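Local coordinates for protein prolyl-ACP dehydrogenase (Oscillatoria sp., PDB 4IRN) that acts as an FAD-dependent oxidase on a prolyl group carried by an acyl carrier protein, in the biosynthesis of the cyanotoxin anatoxin-a, at residues Q53-Q56 with Q57-S61; S81-V85 with H86-I90; F221-E224 with K225-G229; S354-N357 with L358-E362. One frame throughout, in Å; residues are numbered along the deposited sequence.

Contact 1: residues Q53-Q56 with Q57-S61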
loop_
_atom_site.group_PDB
_atom_site.type_symbol
_atom_site.label_atom_id
_atom_site.label_comp_id
_atom_site.label_asym_id
_atom_site.label_seq_id
_atom_site.Cartn_x
_atom_site.Cartn_y
_atom_site.Cartn_z
ATOM N N GLN A 53 2.390 -22.854 28.534
ATOM C CA GLN A 53 1.643 -23.354 29.699
ATOM C C GLN A 53 1.941 -22.543 30.966
ATOM O O GLN A 53 1.008 -22.160 31.673
ATOM C CB GLN A 53 1.904 -24.853 29.935
ATOM C CG GLN A 53 1.360 -25.807 28.860
ATOM C CD GLN A 53 -0.122 -25.710 28.560
ATOM O OE1 GLN A 53 -0.974 -25.684 29.459
ATOM N NE2 GLN A 53 -0.459 -25.700 27.276
ATOM N N PHE A 54 3.236 -22.246 31.228
ATOM C CA PHE A 54 3.695 -21.430 32.368
ATOM C C PHE A 54 3.077 -20.031 32.306
ATOM O O PHE A 54 2.525 -19.549 33.300
ATOM C CB PHE A 54 5.244 -21.356 32.389
ATOM C CG PHE A 54 5.861 -20.153 33.075
ATOM C CD1 PHE A 54 5.945 -20.087 34.461
ATOM C CD2 PHE A 54 6.409 -19.111 32.329
ATOM C CE1 PHE A 54 6.521 -18.975 35.092
ATOM C CE2 PHE A 54 6.989 -18.004 32.961
ATOM C CZ PHE A 54 7.044 -17.946 34.337
ATOM N N ALA A 55 3.160 -19.389 31.106
ATOM C CA ALA A 55 2.625 -18.050 30.832
ATOM C C ALA A 55 1.102 -17.995 30.935
ATOM O O ALA A 55 0.562 -16.995 31.410
ATOM C CB ALA A 55 3.089 -17.567 29.464
ATOM N N GLN A 56 0.412 -19.059 30.489
ATOM C CA GLN A 56 -1.044 -19.145 30.522
ATOM C C GLN A 56 -1.581 -19.438 31.919
ATOM O O GLN A 56 -2.700 -19.026 32.212
ATOM C CB GLN A 56 -1.551 -20.196 29.527
ATOM C CG GLN A 56 -1.544 -19.726 28.081
ATOM C CD GLN A 56 -1.961 -20.796 27.103
ATOM O OE1 GLN A 56 -1.897 -22.006 27.377
ATOM N NE2 GLN A 56 -2.352 -20.366 25.912
ATOM N N GLN A 57 -0.806 -20.164 32.770
ATOM C CA GLN A 57 -1.249 -20.562 34.109
ATOM C C GLN A 57 -0.774 -19.672 35.252
ATOM O O GLN A 57 -1.581 -19.290 36.101
ATOM C CB GLN A 57 -0.882 -22.027 34.395
ATOM C CG GLN A 57 -1.674 -23.048 33.572
ATOM C CD GLN A 57 -0.974 -24.379 33.404
ATOM O OE1 GLN A 57 0.170 -24.591 33.837
ATOM N NE2 GLN A 57 -1.646 -25.310 32.747
ATOM N N SER A 58 0.533 -19.369 35.308
ATOM C CA SER A 58 1.108 -18.585 36.400
ATOM C C SER A 58 1.456 -17.116 36.111
ATOM O O SER A 58 2.176 -16.502 36.901
ATOM C CB SER A 58 2.268 -19.331 37.058
ATOM O OG SER A 58 3.224 -19.754 36.102
ATOM N N LEU A 59 0.910 -16.532 35.032
ATOM C CA LEU A 59 1.165 -15.119 34.716
ATOM C C LEU A 59 -0.110 -14.269 34.626
ATOM O O LEU A 59 -0.030 -13.083 34.304
ATOM C CB LEU A 59 2.045 -14.940 33.449
ATOM C CG LEU A 59 3.503 -15.419 33.473
ATOM C CD1 LEU A 59 4.190 -15.058 32.183
ATOM C CD2 LEU A 59 4.280 -14.804 34.611
ATOM N N ILE A 60 -1.276 -14.873 34.931
ATOM C CA ILE A 60 -2.603 -14.233 34.908
ATOM C C ILE A 60 -2.584 -12.904 35.681
ATOM O O ILE A 60 -2.148 -12.856 36.840
ATOM C CB ILE A 60 -3.729 -15.199 35.426
ATOM C CG1 ILE A 60 -3.717 -16.588 34.739
ATOM C CG2 ILE A 60 -5.136 -14.550 35.426
ATOM C CD1 ILE A 60 -4.302 -16.642 33.303
ATOM N N SER A 61 -3.028 -11.824 35.007
ATOM C CA SER A 61 -3.098 -10.494 35.603
ATOM C C SER A 61 -4.387 -9.811 35.171
ATOM O O SER A 61 -5.046 -10.265 34.232
ATOM C CB SER A 61 -1.877 -9.660 35.215
ATOM O OG SER A 61 -1.772 -9.482 33.812
#

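Contact 2: residues S81-V85 with H86-I90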
loop_
_atom_site.group_PDB
_atom_site.type_symbol
_atom_site.label_atom_id
_atom_site.label_comp_id
_atom_site.label_asym_id
_atom_site.label_seq_id
_atom_site.Cartn_x
_atom_site.Cartn_y
_atom_site.Cartn_z
ATOM N N SER A 81 11.895 -14.860 36.058
ATOM C CA SER A 81 13.304 -15.034 36.443
ATOM C C SER A 81 13.528 -16.390 37.119
ATOM O O SER A 81 14.571 -17.006 36.893
ATOM C CB SER A 81 13.774 -13.900 37.350
ATOM O OG SER A 81 15.168 -14.012 37.595
ATOM N N GLU A 82 12.538 -16.854 37.936
ATOM C CA GLU A 82 12.543 -18.157 38.612
ATOM C C GLU A 82 12.491 -19.265 37.548
ATOM O O GLU A 82 13.160 -20.289 37.704
ATOM C CB GLU A 82 11.336 -18.295 39.553
ATOM C CG GLU A 82 11.451 -17.551 40.871
ATOM C CD GLU A 82 10.128 -17.268 41.570
ATOM O OE1 GLU A 82 9.222 -18.135 41.531
ATOM O OE2 GLU A 82 10.006 -16.176 42.173
ATOM N N PHE A 83 11.710 -19.044 36.460
ATOM C CA PHE A 83 11.560 -19.982 35.342
ATOM C C PHE A 83 12.856 -20.058 34.540
ATOM O O PHE A 83 13.209 -21.135 34.051
ATOM C CB PHE A 83 10.361 -19.611 34.455
ATOM C CG PHE A 83 9.955 -20.683 33.464
ATOM C CD1 PHE A 83 10.435 -20.666 32.160
ATOM C CD2 PHE A 83 9.076 -21.702 33.831
ATOM C CE1 PHE A 83 10.061 -21.659 31.244
ATOM C CE2 PHE A 83 8.702 -22.692 32.914
ATOM C CZ PHE A 83 9.198 -22.664 31.627
ATOM N N GLY A 84 13.558 -18.923 34.453
ATOM C CA GLY A 84 14.848 -18.805 33.787
ATOM C C GLY A 84 14.909 -17.893 32.583
ATOM O O GLY A 84 15.959 -17.829 31.947
ATOM N N VAL A 85 13.812 -17.167 32.273
ATOM C CA VAL A 85 13.698 -16.269 31.104
ATOM C C VAL A 85 14.936 -15.389 30.908
ATOM O O VAL A 85 15.595 -15.468 29.866
ATOM C CB VAL A 85 12.380 -15.434 31.067
ATOM C CG1 VAL A 85 12.267 -14.658 29.762
ATOM C CG2 VAL A 85 11.151 -16.316 31.259
ATOM N N HIS A 86 15.274 -14.591 31.928
ATOM C CA HIS A 86 16.408 -13.662 31.923
ATOM C C HIS A 86 17.748 -14.341 31.636
ATOM O O HIS A 86 18.573 -13.766 30.927
ATOM C CB HIS A 86 16.469 -12.894 33.247
ATOM C CG HIS A 86 15.191 -12.196 33.598
ATOM N ND1 HIS A 86 14.032 -12.901 33.878
ATOM C CD2 HIS A 86 14.934 -10.877 33.723
ATOM C CE1 HIS A 86 13.114 -11.993 34.158
ATOM N NE2 HIS A 86 13.604 -10.762 34.067
ATOM N N GLY A 87 17.925 -15.559 32.155
ATOM C CA GLY A 87 19.138 -16.347 31.988
ATOM C C GLY A 87 19.244 -17.138 30.698
ATOM O O GLY A 87 20.296 -17.738 30.452
ATOM N N TRP A 88 18.166 -17.161 29.862
ATOM C CA TRP A 88 18.122 -17.913 28.595
ATOM C C TRP A 88 19.361 -17.770 27.691
ATOM O O TRP A 88 19.931 -18.801 27.345
ATOM C CB TRP A 88 16.806 -17.697 27.812
ATOM C CG TRP A 88 15.587 -18.380 28.365
ATOM C CD1 TRP A 88 15.551 -19.364 29.307
ATOM C CD2 TRP A 88 14.233 -18.179 27.943
ATOM N NE1 TRP A 88 14.256 -19.760 29.529
ATOM C CE2 TRP A 88 13.424 -19.051 28.701
ATOM C CE3 TRP A 88 13.618 -17.330 27.004
ATOM C CZ2 TRP A 88 12.029 -19.101 28.552
ATOM C CZ3 TRP A 88 12.238 -17.382 26.857
ATOM C CH2 TRP A 88 11.460 -18.255 27.627
ATOM N N PRO A 89 19.849 -16.551 27.328
ATOM C CA PRO A 89 21.060 -16.480 26.495
ATOM C C PRO A 89 22.366 -16.396 27.308
ATOM O O PRO A 89 23.442 -16.288 26.727
ATOM C CB PRO A 89 20.826 -15.210 25.672
ATOM C CG PRO A 89 19.920 -14.365 26.497
ATOM C CD PRO A 89 19.327 -15.193 27.598
ATOM N N ILE A 90 22.267 -16.411 28.650
ATOM C CA ILE A 90 23.393 -16.278 29.587
ATOM C C ILE A 90 24.020 -17.642 29.914
ATOM O O ILE A 90 23.276 -18.582 30.226
ATOM C CB ILE A 90 22.959 -15.522 30.890
ATOM C CG1 ILE A 90 22.036 -14.296 30.607
ATOM C CG2 ILE A 90 24.146 -15.153 31.794
ATOM C CD1 ILE A 90 22.591 -13.154 29.682
HETATM O O HOH W 1 16.532 -16.272 35.249
HETATM O O HOH W 2 14.055 -21.696 31.422
#

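Contact 3: residues F221-E224 with K225-G229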
loop_
_atom_site.group_PDB
_atom_site.type_symbol
_atom_site.label_atom_id
_atom_site.label_comp_id
_atom_site.label_asym_id
_atom_site.label_seq_id
_atom_site.Cartn_x
_atom_site.Cartn_y
_atom_site.Cartn_z
ATOM N N PHE A 221 29.384 3.269 30.770
ATOM C CA PHE A 221 29.572 3.200 32.226
ATOM C C PHE A 221 28.415 2.471 32.902
ATOM O O PHE A 221 27.259 2.609 32.482
ATOM C CB PHE A 221 29.729 4.608 32.820
ATOM C CG PHE A 221 30.889 5.381 32.245
ATOM C CD1 PHE A 221 32.166 5.261 32.791
ATOM C CD2 PHE A 221 30.713 6.225 31.153
ATOM C CE1 PHE A 221 33.247 5.956 32.241
ATOM C CE2 PHE A 221 31.797 6.909 30.594
ATOM C CZ PHE A 221 33.056 6.777 31.148
ATOM N N MET A 222 28.731 1.678 33.946
ATOM C CA MET A 222 27.740 0.921 34.720
ATOM C C MET A 222 27.591 1.573 36.077
ATOM O O MET A 222 28.508 1.522 36.894
ATOM C CB MET A 222 28.134 -0.555 34.854
ATOM C CG MET A 222 28.282 -1.252 33.523
ATOM S SD MET A 222 28.784 -2.969 33.629
ATOM C CE MET A 222 30.484 -2.778 34.065
ATOM N N ILE A 223 26.458 2.249 36.287
ATOM C CA ILE A 223 26.198 2.968 37.521
ATOM C C ILE A 223 25.078 2.292 38.294
ATOM O O ILE A 223 23.988 2.090 37.747
ATOM C CB ILE A 223 25.964 4.483 37.245
ATOM C CG1 ILE A 223 27.161 5.108 36.456
ATOM C CG2 ILE A 223 25.726 5.262 38.541
ATOM C CD1 ILE A 223 26.863 6.386 35.674
ATOM N N GLU A 224 25.352 1.937 39.548
ATOM C CA GLU A 224 24.372 1.318 40.427
ATOM C C GLU A 224 23.313 2.347 40.868
ATOM O O GLU A 224 23.597 3.547 40.905
ATOM C CB GLU A 224 25.057 0.711 41.661
ATOM C CG GLU A 224 25.764 -0.605 41.389
ATOM C CD GLU A 224 26.528 -1.211 42.552
ATOM O OE1 GLU A 224 26.182 -0.937 43.727
ATOM O OE2 GLU A 224 27.457 -2.004 42.281
ATOM N N LYS A 225 22.108 1.866 41.196
ATOM C CA LYS A 225 20.977 2.661 41.679
ATOM C C LYS A 225 21.395 3.407 42.975
ATOM O O LYS A 225 22.202 2.898 43.740
ATOM C CB LYS A 225 19.800 1.707 41.933
ATOM C CG LYS A 225 18.596 2.263 42.675
ATOM C CD LYS A 225 17.581 1.142 43.023
ATOM C CE LYS A 225 17.948 0.269 44.207
ATOM N NZ LYS A 225 18.027 1.008 45.486
ATOM N N ASP A 226 20.861 4.578 43.216
ATOM C CA ASP A 226 21.139 5.399 44.406
ATOM C C ASP A 226 22.617 5.788 44.496
ATOM O O ASP A 226 23.234 5.676 45.563
ATOM C CB ASP A 226 20.670 4.716 45.714
ATOM C CG ASP A 226 19.176 4.656 45.938
ATOM O OD1 ASP A 226 18.462 5.581 45.465
ATOM O OD2 ASP A 226 18.718 3.705 46.608
ATOM N N THR A 227 23.186 6.233 43.368
ATOM C CA THR A 227 24.540 6.764 43.352
ATOM C C THR A 227 24.311 8.277 43.405
ATOM O O THR A 227 23.447 8.764 42.664
ATOM C CB THR A 227 25.322 6.287 42.125
ATOM O OG1 THR A 227 25.467 4.873 42.203
ATOM C CG2 THR A 227 26.704 6.921 42.018
ATOM N N PRO A 228 24.980 9.030 44.316
ATOM C CA PRO A 228 24.723 10.477 44.384
ATOM C C PRO A 228 24.963 11.149 43.028
ATOM O O PRO A 228 26.025 10.985 42.423
ATOM C CB PRO A 228 25.691 10.953 45.473
ATOM C CG PRO A 228 25.988 9.750 46.275
ATOM C CD PRO A 228 25.999 8.623 45.304
ATOM N N GLY A 229 23.916 11.790 42.536
ATOM C CA GLY A 229 23.912 12.476 41.246
ATOM C C GLY A 229 22.989 11.884 40.200
ATOM O O GLY A 229 22.782 12.496 39.155
#

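Contact 4: residues S354-N357 with L358-E362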
loop_
_atom_site.group_PDB
_atom_site.type_symbol
_atom_site.label_atom_id
_atom_site.label_comp_id
_atom_site.label_asym_id
_atom_site.label_seq_id
_atom_site.Cartn_x
_atom_site.Cartn_y
_atom_site.Cartn_z
ATOM N N SER A 354 18.176 -5.144 11.611
ATOM C CA SER A 354 17.493 -3.926 11.178
ATOM C C SER A 354 16.319 -4.259 10.277
ATOM O O SER A 354 15.257 -3.661 10.427
ATOM C CB SER A 354 18.463 -2.985 10.478
ATOM O OG SER A 354 19.511 -2.601 11.355
ATOM N N MET A 355 16.496 -5.244 9.366
ATOM C CA MET A 355 15.453 -5.731 8.454
ATOM C C MET A 355 14.328 -6.400 9.251
ATOM O O MET A 355 13.150 -6.192 8.938
ATOM C CB MET A 355 16.033 -6.722 7.439
ATOM C CG MET A 355 16.899 -6.066 6.388
ATOM S SD MET A 355 17.544 -7.234 5.176
ATOM C CE MET A 355 16.201 -7.325 4.103
ATOM N N ALA A 356 14.701 -7.180 10.295
ATOM C CA ALA A 356 13.770 -7.869 11.179
ATOM C C ALA A 356 12.931 -6.864 11.970
ATOM O O ALA A 356 11.706 -6.953 11.953
ATOM C CB ALA A 356 14.524 -8.789 12.125
ATOM N N ASN A 357 13.586 -5.880 12.595
ATOM C CA ASN A 357 12.931 -4.844 13.374
ATOM C C ASN A 357 11.972 -4.023 12.524
ATOM O O ASN A 357 10.832 -3.805 12.925
ATOM C CB ASN A 357 13.967 -3.953 14.023
ATOM C CG ASN A 357 13.438 -3.237 15.226
ATOM O OD1 ASN A 357 12.963 -2.110 15.140
ATOM N ND2 ASN A 357 13.504 -3.883 16.371
ATOM N N LEU A 358 12.425 -3.600 11.335
ATOM C CA LEU A 358 11.636 -2.802 10.398
ATOM C C LEU A 358 10.401 -3.579 9.923
ATOM O O LEU A 358 9.293 -3.038 9.966
ATOM C CB LEU A 358 12.500 -2.304 9.210
ATOM C CG LEU A 358 11.802 -1.681 7.980
ATOM C CD1 LEU A 358 11.223 -0.315 8.287
ATOM C CD2 LEU A 358 12.767 -1.536 6.841
ATOM N N TYR A 359 10.584 -4.853 9.511
ATOM C CA TYR A 359 9.483 -5.685 9.047
ATOM C C TYR A 359 8.476 -6.031 10.152
ATOM O O TYR A 359 7.294 -5.764 9.972
ATOM C CB TYR A 359 9.963 -6.962 8.322
ATOM C CG TYR A 359 8.810 -7.701 7.686
ATOM C CD1 TYR A 359 8.347 -7.347 6.421
ATOM C CD2 TYR A 359 8.093 -8.658 8.398
ATOM C CE1 TYR A 359 7.214 -7.939 5.873
ATOM C CE2 TYR A 359 6.943 -9.241 7.870
ATOM C CZ TYR A 359 6.515 -8.889 6.599
ATOM O OH TYR A 359 5.424 -9.500 6.030
ATOM N N ILE A 360 8.925 -6.663 11.237
ATOM C CA ILE A 360 8.091 -7.121 12.349
ATOM C C ILE A 360 7.276 -6.018 13.025
ATOM O O ILE A 360 6.110 -6.248 13.319
ATOM C CB ILE A 360 8.863 -8.051 13.337
ATOM C CG1 ILE A 360 9.504 -9.234 12.569
ATOM C CG2 ILE A 360 7.939 -8.536 14.479
ATOM C CD1 ILE A 360 10.492 -10.076 13.313
ATOM N N SER A 361 7.881 -4.824 13.254
ATOM C CA SER A 361 7.208 -3.715 13.915
ATOM C C SER A 361 6.023 -3.233 13.118
ATOM O O SER A 361 4.960 -2.978 13.698
ATOM C CB SER A 361 8.180 -2.568 14.164
ATOM O OG SER A 361 8.722 -2.081 12.952
ATOM N N GLU A 362 6.187 -3.136 11.791
ATOM C CA GLU A 362 5.131 -2.697 10.882
ATOM C C GLU A 362 4.092 -3.780 10.642
ATOM O O GLU A 362 2.911 -3.470 10.515
ATOM C CB GLU A 362 5.704 -2.207 9.559
ATOM C CG GLU A 362 6.399 -0.863 9.665
ATOM C CD GLU A 362 7.186 -0.429 8.439
ATOM O OE1 GLU A 362 7.201 -1.143 7.407
ATOM O OE2 GLU A 362 7.760 0.679 8.507
#

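Contact 1: residues Q53-Q56 with Q57-S61
The carbonyl oxygen of F54 is gripped twice by S58, whose backbone N lies 2.8 Å and whose hydroxyl OG lies 2.9 Å from F54 O. The two donors come from opposite faces of the carbonyl plane, with the hydroxyl arriving at a more bent C=O...O angle of 130°. A chi1 of 52° makes this double grip possible by turning S58 OG back over the preceding turn of helix. The same rotation sets OG beside the F54 ring, obliquely to its plane. One residue back, Q57 N donates to Q53 O at 2.9 Å in the same i to i-4 pattern. This is the C-terminal turn of helix 42-58 in the N-terminal, helical part of the acyl-CoA dehydrogenase fold. L59 keeps apolar side-chain packing going on the side of this turn that faces helix 74-83: its CD1 sits 3.9 Å from A55 CB and 4.1 Å from F54 CE2, touching both the methyl and the ring. Both F54 and L59 also press on C80 of helix 74-83, and the F54 ring stacks with that of F83. On the more exposed side, the glutamine side chains of Q53 and Q57 lie near one another with their amide planes 70° apart. Q53 OE1 and Q57 NE2 are separated by 3.4 Å, but the poor angle excludes a hydrogen bond. Further along, the I60 side chain reaches back alongside Q56.

Contact 2: residues S81-V85 with H86-I90
A Schellman motif closes helix 74-83 at G84, and the turn that follows brings V85 under the indole of W88. The evidence for the motif is the positive phi of G84, 117°, together with backbone bonds from V85 N to C80 O and from G84 N to S81 O. Beyond it, W88 N donates to V85 O at 3.1 Å. The bond from G87 N to G84 O is weak, its N-H...O angle being only 122°. W88 then lies flat on the backbone of V85: the V85 CA is 3.7 Å from the centroid of the five-membered ring and 9° off its normal, a CH-pi contact over the face. The isopropyl branches extend the packing along the six-membered ring, with V85 CG1 4.0 Å from W88 CZ3 and CG2 beside CZ2 and CH2. Helices 42-58 and 101-114 of the N-terminal domain enclose this indole, through V51 on one and T104, A107 and L108 on the other. At the indole edge, W88 CZ2 meets F83 CE1 at 4.2 Å, both atoms lying near the plane of the other ring. A water in the indole plane accepts from W88 NE1 at 2.7 Å and donates to F83 O at 2.8 Å, linking the last helical carbonyl to the tryptophan. Away from the indole, the H86 ring leans obliquely on S81, with H86 ND1 3.6 Å from S81 CB, and the same ring meets those of W77 and H127. A type I beta turn from G87 to I90 is closed by I90 N donating to G87 O.

Contact 3: residues F221-E224 with K225-G229
I223 and T227 cross at about a right angle, the CG2 methyl of I223 lying 3.7 Å from T227 CB and 4.0 Å from T227 CG2. Their meeting is by branch: I223 sends only its CG2 toward the threonine, while CG1 and CD1 run off from it. T227 in turn has its CB pointing back at the strand, and a chi1 of -64° sets OG1 beside its own backbone N, where it donates to E224 O at 2.6 Å. The hydroxyl comes from above the carbonyl plane, 39° out of it, so the bond does not use a lone-pair direction. One side chain thus supplies both the polar and the apolar closure of the turn leaving the strand. Between E224 and T227, D226 takes up a left-handed backbone conformation, phi 61°, at the bend of the chain. D226, an exposed residue, forms a salt bridge with K225, NZ standing 3.0 Å from D226 OD2 and above the carboxylate plane; the lysine bends at its last two torsions to reach it. The extended E224 side chain leads away from the turn, its OE2 hydrogen-bonded to Y147 OH. The segment 225-229 carries the chain from strand 218-224 of the mixed sheet to strand 230-232 of the antiparallel sheet, in the middle domain, and I223 and T227 both rest on C254 of strand 249-257.

Contact 4: residues S354-N357 with L358-E362
A chi1 of 60° swings S361 OG back along the helix onto N357 O, and a chi1 of -54° lays the CG1 branch of I360 beside A356 O. Both happen inside helix 350-375, one of the helices of the C-terminal domain in this acyl-CoA dehydrogenase fold, where regular i to i-4 bonds run unbroken. L358 N donates to S354 O and Y359 N to M355 O, each at 3.0 Å. I360 N follows, reaching A356 O at 2.9 Å. N357 O is the exception, because it accepts twice: from S361 N at 3.1 Å and from S361 OG at 2.7 Å. This second bond satisfies the buried serine hydroxyl within the helix itself. The amide of N357 is held from outside this turn, ND2 donating to R280 O. The N357 side chain is about 8 Å from that of T402, an FAD-binding residue, and about 9 Å from a bound FAD. The other faces are covered by packing: M355 and A356 meet Y335 of helix 316-344, M355 and L358 meet I410 of helix 403-414, and in the assembly L358 also touches L327 of the second subunit. On the side facing helix 316-344, A356 and I360 meet one turn apart, with A356 CB 4.4 Å from I360 CD1.

The four contacts follow one another along the chain and sample all three regions of the acyl-CoA dehydrogenase fold. Contacts 1 and 2 share the N-terminal helical domain; their centres are 16 Å apart and they touch, F54 CD1 packing 3.6 Å from F83 CD2, which ties the end of helix 42-58 to that of helix 74-83. Contact 3 belongs to the beta-sheet middle domain, its centre 25 Å from contact 2 and 34 Å from contact 1. Contact 4 lies in the C-terminal helical domain, across the chain's centre from contacts 2 and 3, its centre 25 and 33 Å away. FAD sites draw on all three; contact 4 lies nearest them, contacts 1 and 3 away.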